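Local coordinates for protein dermonecrotic toxin (Pasteurella multocida, PDB 2EBF) that acts in host cells as a potent mitogenic toxin that induces bone resorption and is associated with severe atrophic rhinitis in pigs, this chain being its C-terminal region, at residues 135-140 / 154-159; 172-177 / 324-329; 44-49 / 93-98; 100-105 / 119-124. All coordinates share one frame; numbering follows the deposited sequence.

Contact 1 of 4, residues 135-140 / 154-159; sequences EALKKQ and FLLRTA. With GLC (alpha-D-glucopyranose), chain C.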
# COMPACT_ATOMS: atom_id res chain seq x y z
N GLU A 135 -10.89 7.92 18.97
CA GLU A 135 -12.00 8.75 18.47
C GLU A 135 -11.73 9.42 17.11
O GLU A 135 -12.58 9.40 16.23
CB GLU A 135 -12.42 9.82 19.49
CG GLU A 135 -13.43 9.34 20.53
CD GLU A 135 -14.77 8.93 19.92
OE1 GLU A 135 -15.45 9.79 19.32
OE2 GLU A 135 -15.14 7.76 20.05
N ALA A 136 -10.55 10.02 16.96
CA ALA A 136 -10.26 10.77 15.74
C ALA A 136 -10.11 9.80 14.57
O ALA A 136 -10.54 10.10 13.46
CB ALA A 136 -9.01 11.62 15.92
N LEU A 137 -9.50 8.65 14.83
CA LEU A 137 -9.36 7.59 13.83
C LEU A 137 -10.71 7.05 13.39
O LEU A 137 -10.97 6.91 12.20
CB LEU A 137 -8.52 6.46 14.41
CG LEU A 137 -8.27 5.25 13.50
CD1 LEU A 137 -7.28 5.61 12.39
CD2 LEU A 137 -7.72 4.14 14.35
N LYS A 138 -11.55 6.72 14.37
CA LYS A 138 -12.90 6.24 14.11
C LYS A 138 -13.65 7.20 13.20
O LYS A 138 -14.25 6.78 12.22
CB LYS A 138 -13.66 6.06 15.43
CG LYS A 138 -15.11 5.61 15.28
CD LYS A 138 -15.79 5.60 16.66
CE LYS A 138 -17.27 5.29 16.54
NZ LYS A 138 -17.90 5.21 17.90
N LYS A 139 -13.63 8.50 13.53
CA LYS A 139 -14.37 9.47 12.74
C LYS A 139 -13.90 9.47 11.29
O LYS A 139 -14.72 9.51 10.37
CB LYS A 139 -14.27 10.88 13.34
CG LYS A 139 -15.28 11.87 12.74
CD LYS A 139 -15.27 13.21 13.46
CE LYS A 139 -16.51 14.05 13.11
NZ LYS A 139 -16.40 14.68 11.78
N GLN A 140 -12.59 9.43 11.08
CA GLN A 140 -12.04 9.57 9.73
C GLN A 140 -12.42 8.34 8.91
O GLN A 140 -12.91 8.45 7.77
CB GLN A 140 -10.52 9.74 9.79
CG GLN A 140 -10.06 11.15 10.19
CD GLN A 140 -10.86 12.23 9.47
OE1 GLN A 140 -11.59 13.01 10.09
NE2 GLN A 140 -10.77 12.24 8.16
N PHE A 154 -9.14 -2.37 5.86
CA PHE A 154 -7.73 -2.13 5.57
C PHE A 154 -7.19 -1.02 6.46
O PHE A 154 -6.11 -1.14 7.04
CB PHE A 154 -7.57 -1.73 4.10
CG PHE A 154 -6.18 -1.28 3.75
CD1 PHE A 154 -5.25 -2.18 3.24
CD2 PHE A 154 -5.79 0.04 3.96
CE1 PHE A 154 -3.96 -1.76 2.93
CE2 PHE A 154 -4.50 0.47 3.65
CZ PHE A 154 -3.59 -0.42 3.14
N LEU A 155 -7.95 0.06 6.58
CA LEU A 155 -7.49 1.20 7.35
C LEU A 155 -7.38 0.90 8.84
O LEU A 155 -6.42 1.33 9.47
CB LEU A 155 -8.35 2.44 7.08
CG LEU A 155 -8.22 3.01 5.66
CD1 LEU A 155 -9.38 3.94 5.40
CD2 LEU A 155 -6.86 3.70 5.40
N LEU A 156 -8.34 0.17 9.41
CA LEU A 156 -8.24 -0.19 10.84
C LEU A 156 -7.09 -1.17 11.09
O LEU A 156 -6.40 -1.08 12.09
CB LEU A 156 -9.56 -0.74 11.39
CG LEU A 156 -9.55 -1.08 12.89
CD1 LEU A 156 -9.29 0.18 13.74
CD2 LEU A 156 -10.87 -1.67 13.26
N ARG A 157 -6.89 -2.11 10.17
CA ARG A 157 -5.78 -3.03 10.24
C ARG A 157 -4.46 -2.28 10.27
O ARG A 157 -3.62 -2.55 11.12
CB ARG A 157 -5.80 -3.99 9.04
CG ARG A 157 -4.55 -4.80 8.86
CD ARG A 157 -4.45 -5.31 7.43
NE ARG A 157 -5.63 -6.09 7.06
CZ ARG A 157 -6.10 -6.20 5.82
NH1 ARG A 157 -5.51 -5.57 4.81
NH2 ARG A 157 -7.19 -6.92 5.59
N THR A 158 -4.31 -1.32 9.36
CA THR A 158 -3.11 -0.50 9.26
C THR A 158 -2.90 0.34 10.53
O THR A 158 -1.78 0.43 11.07
CB THR A 158 -3.18 0.41 7.99
OG1 THR A 158 -3.42 -0.41 6.83
CG2 THR A 158 -1.89 1.21 7.79
N ALA A 159 -3.99 0.95 11.01
CA ALA A 159 -3.95 1.78 12.21
C ALA A 159 -3.48 0.97 13.42
O ALA A 159 -2.64 1.44 14.19
CB ALA A 159 -5.32 2.39 12.49
C1 GLC C . -21.41 7.84 11.04
C2 GLC C . -22.21 8.44 12.19
C3 GLC C . -21.68 9.82 12.57
C4 GLC C . -20.17 9.81 12.81
C5 GLC C . -19.41 9.09 11.68
C6 GLC C . -17.95 8.83 12.05
O2 GLC C . -23.58 8.56 11.78
O3 GLC C . -22.36 10.31 13.73
O4 GLC C . -19.68 11.15 12.95
O5 GLC C . -20.01 7.82 11.37
O6 GLC C . -17.90 7.91 13.16
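This is a small, buried, wholly apolar helix-to-helix contact in which Leu137 of helix 135-143 meets Ala159 and Leu156 of helix 151-164, in the helical part at the start of this toxin fragment. Leu137 makes the whole contact from its side. Its CG stands anti to the backbone N (chi1 180°), which carries the fork of the side chain straight across to the partner helix. The two prongs then close on one methyl group: Ala159 CB lies 3.5 Å from Leu137 CD2 and 3.8 Å from Leu137 CD1. The same CD2 also grazes Leu156 CD1 at 4.3 Å, a looser touch by the end of a side chain whose root points elsewhere. Thr171 and Trp558 also touch Leu137, while Leu156 leans on Tyr130. Within the second helix, Thr158 OG1 donates to Phe154 O at 2.8 Å from above the carbonyl plane, and Thr158 N reaches that oxygen from the other face, so a buried hydroxyl is satisfied without leaving its own helix. The polar business of helix 135-143 lies away from this interface: Lys138 and Lys139 belong to a glycan pocket, and Lys139 O sits 3.7 Å from C6 of the bound glucose. With only methyl groups meeting and 100 Å² buried, the contact itself rests on close fit and exclusion of water, with charge and sugar kept apart from it.

Contact 2 of 4, residues 172-177 / 324-329; sequences ADLIRF and SLMENT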
# COMPACT_ATOMS: atom_id res chain seq x y z
N ALA A 172 -2.64 7.97 8.25
CA ALA A 172 -3.23 9.26 7.92
C ALA A 172 -3.22 9.49 6.40
O ALA A 172 -4.23 9.88 5.81
CB ALA A 172 -2.48 10.40 8.64
N ASP A 173 -2.07 9.24 5.78
CA ASP A 173 -1.94 9.47 4.35
C ASP A 173 -2.75 8.46 3.53
O ASP A 173 -3.25 8.80 2.46
CB ASP A 173 -0.47 9.45 3.94
CG ASP A 173 0.27 10.71 4.35
OD1 ASP A 173 -0.35 11.81 4.36
OD2 ASP A 173 1.46 10.61 4.66
N LEU A 174 -2.88 7.22 4.01
CA LEU A 174 -3.74 6.24 3.32
C LEU A 174 -5.22 6.65 3.42
O LEU A 174 -6.00 6.44 2.48
CB LEU A 174 -3.48 4.81 3.80
CG LEU A 174 -2.23 4.12 3.22
CD1 LEU A 174 -1.69 3.02 4.13
CD2 LEU A 174 -2.48 3.56 1.81
N ILE A 175 -5.59 7.27 4.54
CA ILE A 175 -6.93 7.87 4.67
C ILE A 175 -7.10 9.01 3.67
O ILE A 175 -8.12 9.09 3.00
CB ILE A 175 -7.22 8.35 6.12
CG1 ILE A 175 -7.42 7.15 7.05
CG2 ILE A 175 -8.43 9.32 6.16
CD1 ILE A 175 -7.39 7.51 8.56
N ARG A 176 -6.09 9.88 3.55
CA ARG A 176 -6.17 11.00 2.59
C ARG A 176 -6.37 10.49 1.16
O ARG A 176 -7.19 11.03 0.40
CB ARG A 176 -4.95 11.90 2.69
CG ARG A 176 -4.75 12.52 4.06
CD ARG A 176 -3.61 13.52 4.03
NE ARG A 176 -3.59 14.39 5.19
CZ ARG A 176 -2.75 14.29 6.22
NH1 ARG A 176 -1.82 13.33 6.24
NH2 ARG A 176 -2.83 15.16 7.21
N PHE A 177 -5.61 9.45 0.79
CA PHE A 177 -5.79 8.77 -0.50
C PHE A 177 -7.22 8.27 -0.70
O PHE A 177 -7.83 8.53 -1.74
CB PHE A 177 -4.79 7.62 -0.65
CG PHE A 177 -5.08 6.68 -1.81
CD1 PHE A 177 -4.95 7.13 -3.12
CD2 PHE A 177 -5.48 5.37 -1.58
CE1 PHE A 177 -5.22 6.28 -4.20
CE2 PHE A 177 -5.74 4.51 -2.64
CZ PHE A 177 -5.62 4.96 -3.95
N SER A 324 -3.84 -1.44 -1.08
CA SER A 324 -2.63 -2.24 -0.99
C SER A 324 -1.53 -1.73 -1.91
O SER A 324 -0.37 -1.75 -1.54
CB SER A 324 -2.91 -3.71 -1.35
OG SER A 324 -3.86 -4.27 -0.45
N LEU A 325 -1.88 -1.30 -3.12
CA LEU A 325 -0.86 -0.80 -4.05
C LEU A 325 -0.28 0.54 -3.59
O LEU A 325 0.93 0.75 -3.68
CB LEU A 325 -1.39 -0.70 -5.48
CG LEU A 325 -1.70 -2.04 -6.15
CD1 LEU A 325 -2.38 -1.83 -7.50
CD2 LEU A 325 -0.44 -2.89 -6.32
N MET A 326 -1.16 1.42 -3.12
CA MET A 326 -0.74 2.72 -2.56
C MET A 326 0.22 2.57 -1.40
O MET A 326 1.22 3.28 -1.30
CB MET A 326 -1.96 3.53 -2.14
CG MET A 326 -1.65 4.99 -1.74
SD MET A 326 -0.84 5.88 -3.08
CE MET A 326 -1.05 7.56 -2.47
N GLU A 327 -0.11 1.67 -0.48
CA GLU A 327 0.76 1.36 0.64
C GLU A 327 2.16 0.94 0.15
O GLU A 327 3.15 1.39 0.70
CB GLU A 327 0.13 0.27 1.50
CG GLU A 327 0.91 -0.06 2.75
CD GLU A 327 0.26 -1.17 3.55
OE1 GLU A 327 -0.12 -2.20 2.95
OE2 GLU A 327 0.14 -1.02 4.77
N ASN A 328 2.22 0.08 -0.87
CA ASN A 328 3.49 -0.32 -1.50
C ASN A 328 4.27 0.86 -2.07
O ASN A 328 5.47 1.00 -1.86
CB ASN A 328 3.22 -1.32 -2.63
CG ASN A 328 2.75 -2.67 -2.12
OD1 ASN A 328 2.42 -3.56 -2.92
ND2 ASN A 328 2.72 -2.84 -0.80
N THR A 329 3.56 1.71 -2.80
CA THR A 329 4.15 2.92 -3.35
C THR A 329 4.71 3.82 -2.25
O THR A 329 5.85 4.26 -2.32
CB THR A 329 3.13 3.64 -4.25
OG1 THR A 329 2.98 2.87 -5.44
CG2 THR A 329 3.58 5.06 -4.59
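A Met-aromatic contact, Met326 over Phe177, is the centre of this buried packing between helix 171-180 and helix 312-333, which brings together segments 147 residues apart in the chain. The second helix lies within the toxin's C2 family region. The short axes approach to 10.6 Å in an oblique crossing, with 132° between their N-to-C directions. Met326 starts toward its partner and then bends at chi2 (58°), laying its chain over one face of the Phe177 ring. CG is 4.0 Å from the ring centroid of Phe177, a CH-pi contact, and Met326 SD follows at 4.5 Å; both stand 18° off the ring normal. The terminal methyl carries on past the rim, with Met326 CE 4.0 Å from Phe177 CD1. One turn earlier, Leu174 slides by Met326 in the opposite direction: its CD2 rests 3.9 Å from Met326 CG and 3.8 Å from Glu327 N, so this branch packs on both side chain and backbone. Phe154 and Leu155 of helix 151-164 cover Leu174 as well, and Leu477 backs Met326. On the flank of the first helix, Arg176 NH1 makes a salt bridge to Asp173 OD1 at 2.8 Å, while its NH2 binds Thr553 O. With the methionine chain passing over one ring face, its carbons nearer than the sulfur, this is a Met-aromatic contact with CH-pi support inside a buried helix-helix interface.

Contact 3 of 4, residues 44-49 / 93-98; sequences FRIGLE and GLMHEL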
# COMPACT_ATOMS: atom_id res chain seq x y z
N PHE A 44 -5.97 -4.95 21.06
CA PHE A 44 -6.53 -5.12 19.71
C PHE A 44 -7.12 -6.50 19.47
O PHE A 44 -7.11 -6.99 18.34
CB PHE A 44 -5.46 -4.80 18.65
CG PHE A 44 -4.89 -3.41 18.79
CD1 PHE A 44 -3.53 -3.17 18.61
CD2 PHE A 44 -5.71 -2.35 19.14
CE1 PHE A 44 -2.99 -1.88 18.76
CE2 PHE A 44 -5.18 -1.04 19.31
CZ PHE A 44 -3.82 -0.82 19.10
N ARG A 45 -7.65 -7.11 20.51
CA ARG A 45 -8.10 -8.49 20.39
C ARG A 45 -9.51 -8.62 19.77
O ARG A 45 -9.98 -9.73 19.51
CB ARG A 45 -8.01 -9.20 21.74
CG ARG A 45 -8.85 -8.61 22.82
CD ARG A 45 -8.68 -9.38 24.12
NE ARG A 45 -9.58 -8.86 25.13
CZ ARG A 45 -9.35 -7.78 25.87
NH1 ARG A 45 -8.21 -7.09 25.73
NH2 ARG A 45 -10.25 -7.40 26.77
N ILE A 46 -10.15 -7.48 19.50
CA ILE A 46 -11.47 -7.47 18.82
C ILE A 46 -12.46 -8.39 19.54
O ILE A 46 -13.10 -9.27 18.95
CB ILE A 46 -11.35 -7.79 17.29
CG1 ILE A 46 -10.31 -6.89 16.62
CG2 ILE A 46 -12.67 -7.57 16.57
CD1 ILE A 46 -9.06 -7.61 16.33
N GLY A 47 -12.55 -8.18 20.86
CA GLY A 47 -13.38 -9.01 21.72
C GLY A 47 -14.85 -8.79 21.43
O GLY A 47 -15.27 -7.66 21.14
N LEU A 48 -15.64 -9.87 21.52
CA LEU A 48 -17.07 -9.82 21.22
C LEU A 48 -17.99 -9.86 22.44
O LEU A 48 -19.18 -10.08 22.30
CB LEU A 48 -17.45 -10.92 20.23
CG LEU A 48 -16.78 -10.82 18.85
CD1 LEU A 48 -17.10 -12.04 18.04
CD2 LEU A 48 -17.21 -9.53 18.13
N GLU A 49 -17.43 -9.63 23.63
CA GLU A 49 -18.21 -9.68 24.87
C GLU A 49 -19.34 -8.66 24.94
O GLU A 49 -20.32 -8.86 25.65
CB GLU A 49 -17.32 -9.54 26.11
CG GLU A 49 -16.33 -10.68 26.30
CD GLU A 49 -14.95 -10.38 25.73
OE1 GLU A 49 -13.96 -10.87 26.33
OE2 GLU A 49 -14.84 -9.67 24.71
N GLY A 93 -13.23 -7.33 9.72
CA GLY A 93 -13.75 -7.13 8.36
C GLY A 93 -15.24 -7.38 8.27
O GLY A 93 -15.97 -6.57 7.71
N LEU A 94 -15.68 -8.51 8.82
CA LEU A 94 -17.10 -8.85 8.90
C LEU A 94 -17.92 -7.85 9.71
O LEU A 94 -19.07 -7.54 9.36
CB LEU A 94 -17.26 -10.25 9.50
CG LEU A 94 -16.79 -11.40 8.60
CD1 LEU A 94 -16.60 -12.67 9.43
CD2 LEU A 94 -17.76 -11.64 7.43
N MET A 95 -17.34 -7.38 10.81
CA MET A 95 -17.99 -6.34 11.63
C MET A 95 -18.25 -5.06 10.85
O MET A 95 -19.36 -4.52 10.91
CB MET A 95 -17.17 -6.06 12.88
CG MET A 95 -17.28 -7.20 13.86
SD MET A 95 -15.99 -7.25 15.10
CE MET A 95 -16.55 -5.96 16.23
N HIS A 96 -17.26 -4.60 10.09
CA HIS A 96 -17.46 -3.44 9.22
C HIS A 96 -18.55 -3.70 8.16
O HIS A 96 -19.36 -2.82 7.89
CB HIS A 96 -16.16 -3.01 8.55
CG HIS A 96 -15.21 -2.26 9.45
ND1 HIS A 96 -14.01 -2.80 9.88
CD2 HIS A 96 -15.25 -1.00 9.96
CE1 HIS A 96 -13.37 -1.92 10.62
NE2 HIS A 96 -14.10 -0.82 10.69
N GLU A 97 -18.56 -4.90 7.58
CA GLU A 97 -19.60 -5.31 6.64
C GLU A 97 -21.00 -5.24 7.26
O GLU A 97 -21.94 -4.74 6.63
CB GLU A 97 -19.32 -6.71 6.08
CG GLU A 97 -18.09 -6.79 5.16
CD GLU A 97 -17.72 -8.21 4.74
OE1 GLU A 97 -18.41 -9.16 5.14
OE2 GLU A 97 -16.72 -8.39 4.02
N LEU A 98 -21.13 -5.72 8.50
CA LEU A 98 -22.41 -5.66 9.22
C LEU A 98 -22.85 -4.23 9.44
O LEU A 98 -24.04 -3.91 9.31
CB LEU A 98 -22.32 -6.36 10.58
CG LEU A 98 -23.54 -7.16 11.07
CD1 LEU A 98 -23.54 -7.38 12.57
CD2 LEU A 98 -24.92 -6.69 10.55
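Ile46 and Leu48, in the loop ahead of helix 54-60, take hold of the end of Met95 on helix 88-108, so that the loop is laid against the helical bundle of the membrane localization domain. The tight part is the Ile46 side. Ile46 and Met95 are both buried, each points toward the other segment, and Ala128 and Leu129 of helix 115-129 close in on the methionine. The Ile46 carbonyl oxygen accepts a hydrogen bond from Arg91 NH1, which ties the loop backbone to the same helix that carries Met95. Toward Leu48 the fit relaxes. This residue is partly exposed, and it comes in with the end of its chain alone: Leu48 CD2 is 4.0 Å from Met95 SD and 4.1 Å from Met95 CE, while the side chain also rests on Ile82. The sulfur of Met95 itself meets both partners, and the bend at its last torsion (chi3 78°) then sets the methyl group beside the leucine. Glu49, next in the loop, is exposed and binds Thr743 OG1 through OE2. The closest touch of all is sulfur on methyl, Met95 SD at 3.6 Å from Ile46 CG2.

Contact 4 of 4, residues 100-105 / 119-124; sequences ELIDLY and RELRTQ. With GLC (alpha-D-glucopyranose), chain B.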
# COMPACT_ATOMS: atom_id res chain seq x y z
N GLU A 100 -22.22 -1.72 7.50
CA GLU A 100 -22.79 -1.28 6.22
C GLU A 100 -24.21 -1.82 5.99
O GLU A 100 -25.10 -1.06 5.59
CB GLU A 100 -21.89 -1.57 5.01
CG GLU A 100 -22.55 -1.09 3.68
CD GLU A 100 -21.70 -1.27 2.43
OE1 GLU A 100 -20.46 -1.43 2.52
OE2 GLU A 100 -22.29 -1.24 1.33
N LEU A 101 -24.43 -3.11 6.26
CA LEU A 101 -25.78 -3.69 6.13
C LEU A 101 -26.82 -2.91 6.93
O LEU A 101 -27.92 -2.67 6.45
CB LEU A 101 -25.79 -5.16 6.55
CG LEU A 101 -24.92 -6.14 5.76
CD1 LEU A 101 -25.23 -7.56 6.17
CD2 LEU A 101 -25.14 -5.96 4.27
N ILE A 102 -26.45 -2.53 8.13
CA ILE A 102 -27.30 -1.75 8.97
C ILE A 102 -27.52 -0.34 8.44
O ILE A 102 -28.61 0.12 8.40
CB ILE A 102 -26.81 -1.75 10.41
CG1 ILE A 102 -26.84 -3.17 10.96
CG2 ILE A 102 -27.59 -0.85 11.24
CD1 ILE A 102 -26.15 -3.30 12.23
N ASP A 103 -26.46 0.32 8.02
CA ASP A 103 -26.55 1.60 7.30
C ASP A 103 -27.57 1.56 6.16
O ASP A 103 -28.44 2.43 6.06
CB ASP A 103 -25.18 2.00 6.72
CG ASP A 103 -24.18 2.42 7.78
OD1 ASP A 103 -24.56 2.70 8.94
OD2 ASP A 103 -22.98 2.45 7.43
N LEU A 104 -27.46 0.54 5.31
CA LEU A 104 -28.30 0.39 4.14
C LEU A 104 -29.76 0.12 4.51
O LEU A 104 -30.67 0.68 3.90
CB LEU A 104 -27.78 -0.74 3.25
CG LEU A 104 -26.45 -0.52 2.51
CD1 LEU A 104 -25.99 -1.81 1.85
CD2 LEU A 104 -26.58 0.59 1.46
N TYR A 105 -29.96 -0.72 5.52
CA TYR A 105 -31.29 -1.03 6.03
C TYR A 105 -31.97 0.22 6.59
O TYR A 105 -33.13 0.48 6.28
CB TYR A 105 -31.21 -2.11 7.10
CG TYR A 105 -32.56 -2.57 7.62
CD1 TYR A 105 -33.19 -3.70 7.08
CD2 TYR A 105 -33.21 -1.88 8.65
CE1 TYR A 105 -34.41 -4.13 7.55
CE2 TYR A 105 -34.44 -2.30 9.13
CZ TYR A 105 -35.03 -3.43 8.58
OH TYR A 105 -36.25 -3.84 9.04
N ARG A 119 -29.64 -0.21 15.49
CA ARG A 119 -28.79 0.91 15.89
C ARG A 119 -27.95 0.57 17.12
O ARG A 119 -26.77 0.95 17.20
CB ARG A 119 -29.63 2.17 16.16
CG ARG A 119 -30.25 2.77 14.89
CD ARG A 119 -31.08 4.01 15.24
NE ARG A 119 -31.43 4.76 14.03
CZ ARG A 119 -32.67 5.08 13.65
NH1 ARG A 119 -33.72 4.71 14.38
NH2 ARG A 119 -32.85 5.77 12.54
N GLU A 120 -28.55 -0.13 18.07
CA GLU A 120 -27.82 -0.55 19.26
C GLU A 120 -26.70 -1.50 18.87
O GLU A 120 -25.57 -1.37 19.33
CB GLU A 120 -28.75 -1.18 20.30
CG GLU A 120 -28.01 -2.01 21.38
CD GLU A 120 -27.09 -1.18 22.27
OE1 GLU A 120 -26.27 -1.77 23.04
OE2 GLU A 120 -27.19 0.07 22.23
N LEU A 121 -27.02 -2.46 18.01
CA LEU A 121 -26.03 -3.41 17.50
C LEU A 121 -24.89 -2.69 16.77
O LEU A 121 -23.72 -3.03 16.94
CB LEU A 121 -26.69 -4.43 16.58
CG LEU A 121 -25.79 -5.47 15.90
CD1 LEU A 121 -24.96 -6.28 16.91
CD2 LEU A 121 -26.63 -6.40 15.04
N ARG A 122 -25.24 -1.72 15.93
CA ARG A 122 -24.23 -0.95 15.20
C ARG A 122 -23.28 -0.23 16.16
O ARG A 122 -22.07 -0.22 15.96
CB ARG A 122 -24.88 0.04 14.23
CG ARG A 122 -23.88 0.77 13.34
CD ARG A 122 -24.56 1.63 12.28
NE ARG A 122 -25.52 2.56 12.87
CZ ARG A 122 -26.46 3.22 12.18
NH1 ARG A 122 -26.56 3.05 10.87
NH2 ARG A 122 -27.29 4.04 12.81
N THR A 123 -23.84 0.37 17.21
CA THR A 123 -23.02 1.05 18.22
C THR A 123 -22.09 0.05 18.93
O THR A 123 -20.93 0.34 19.20
CB THR A 123 -23.90 1.82 19.22
OG1 THR A 123 -24.68 2.78 18.50
CG2 THR A 123 -23.05 2.57 20.24
N GLN A 124 -22.61 -1.16 19.20
CA GLN A 124 -21.79 -2.22 19.81
C GLN A 124 -20.57 -2.57 18.96
O GLN A 124 -19.48 -2.80 19.49
CB GLN A 124 -22.60 -3.50 20.05
CG GLN A 124 -23.67 -3.37 21.12
CD GLN A 124 -24.61 -4.56 21.19
OE1 GLN A 124 -25.50 -4.60 22.04
NE2 GLN A 124 -24.42 -5.53 20.29
C1 GLC B . -21.31 7.99 8.63
C2 GLC B . -21.34 9.07 7.54
C3 GLC B . -22.77 9.60 7.40
C4 GLC B . -23.75 8.46 7.11
C5 GLC B . -23.61 7.34 8.14
C6 GLC B . -24.39 6.10 7.72
O1 GLC B . -21.65 8.61 9.87
O2 GLC B . -20.43 10.12 7.87
O3 GLC B . -22.88 10.58 6.37
O4 GLC B . -25.10 8.98 7.12
O5 GLC B . -22.23 6.94 8.30
O6 GLC B . -23.84 5.62 6.48
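Ile102 and Asp103 meet Leu121 and Arg122 in a helical hairpin of the membrane localization domain, where helices 88-108 and 115-129 follow each other in the chain and pack antiparallel, their short axes 10.0 Å apart at 149°. Along the first helix, Glu100 comes first and points away from the partner, in a salt bridge with Arg312. Ile102 turns inward and forms the apolar half of the contact: its CD1 reaches Leu121 CD2 at 4.2 Å, and its CG2 lies over one face of the Arg122 guanidinium, with Ile102 CG2 4.1 Å from Arg122 NH1. Asp103 supplies the polar half. It lines one glycan pocket together with Lys147, to which its OD2 is salt-bridged, and that oxygen also faces a bound glucose, whose O6 is 3.4 Å from Asp103 OD2. Leu104, pointing away from the hairpin, belongs to a second glycan pocket. Back at the aspartate, Arg122 bends at chi3 (54°), which brings its NH1 round to the carboxylate of Asp103. That NH1 has a second acidic partner in Glu106 OE1, so the arginine's charge is shared by two carboxylates, which would be expected to favour their ionised forms. The bridge across the hairpin is short but bent: Arg122 NH1 lies 2.8 Å from Asp103 OD1 and meets it nearly along the C-O axis, yet the N-H...O angle is only 133°, since OD1 is tilted out of the guanidinium plane and the carboxylate and guanidinium planes stand 46° apart.

Contacts 1, 2 and 3 are buried and contact 4 is partly buried; contact 2 lies nearest the centre of the chain, at about 5 Å between centres, and contact 4 farthest, at about 29 Å. The chemistry follows: the first three join apolar side chains, whereas contact 4 alone is bridged by a salt bridge. Glucose lies beside both contact 1 and contact 4, and Asp103, Lys138 and Lys139 line the same glycan pocket. Contacts 3 and 4 share helix 88-108 and meet where Leu98 CD1 packs 4.1 Å from Leu121 CD2. Contact 1 touches contacts 2 and 3: Leu156 CD2 reaches His96 CE1 at 3.6 Å, and helix 151-164 packs on helices 171-180 and 312-333.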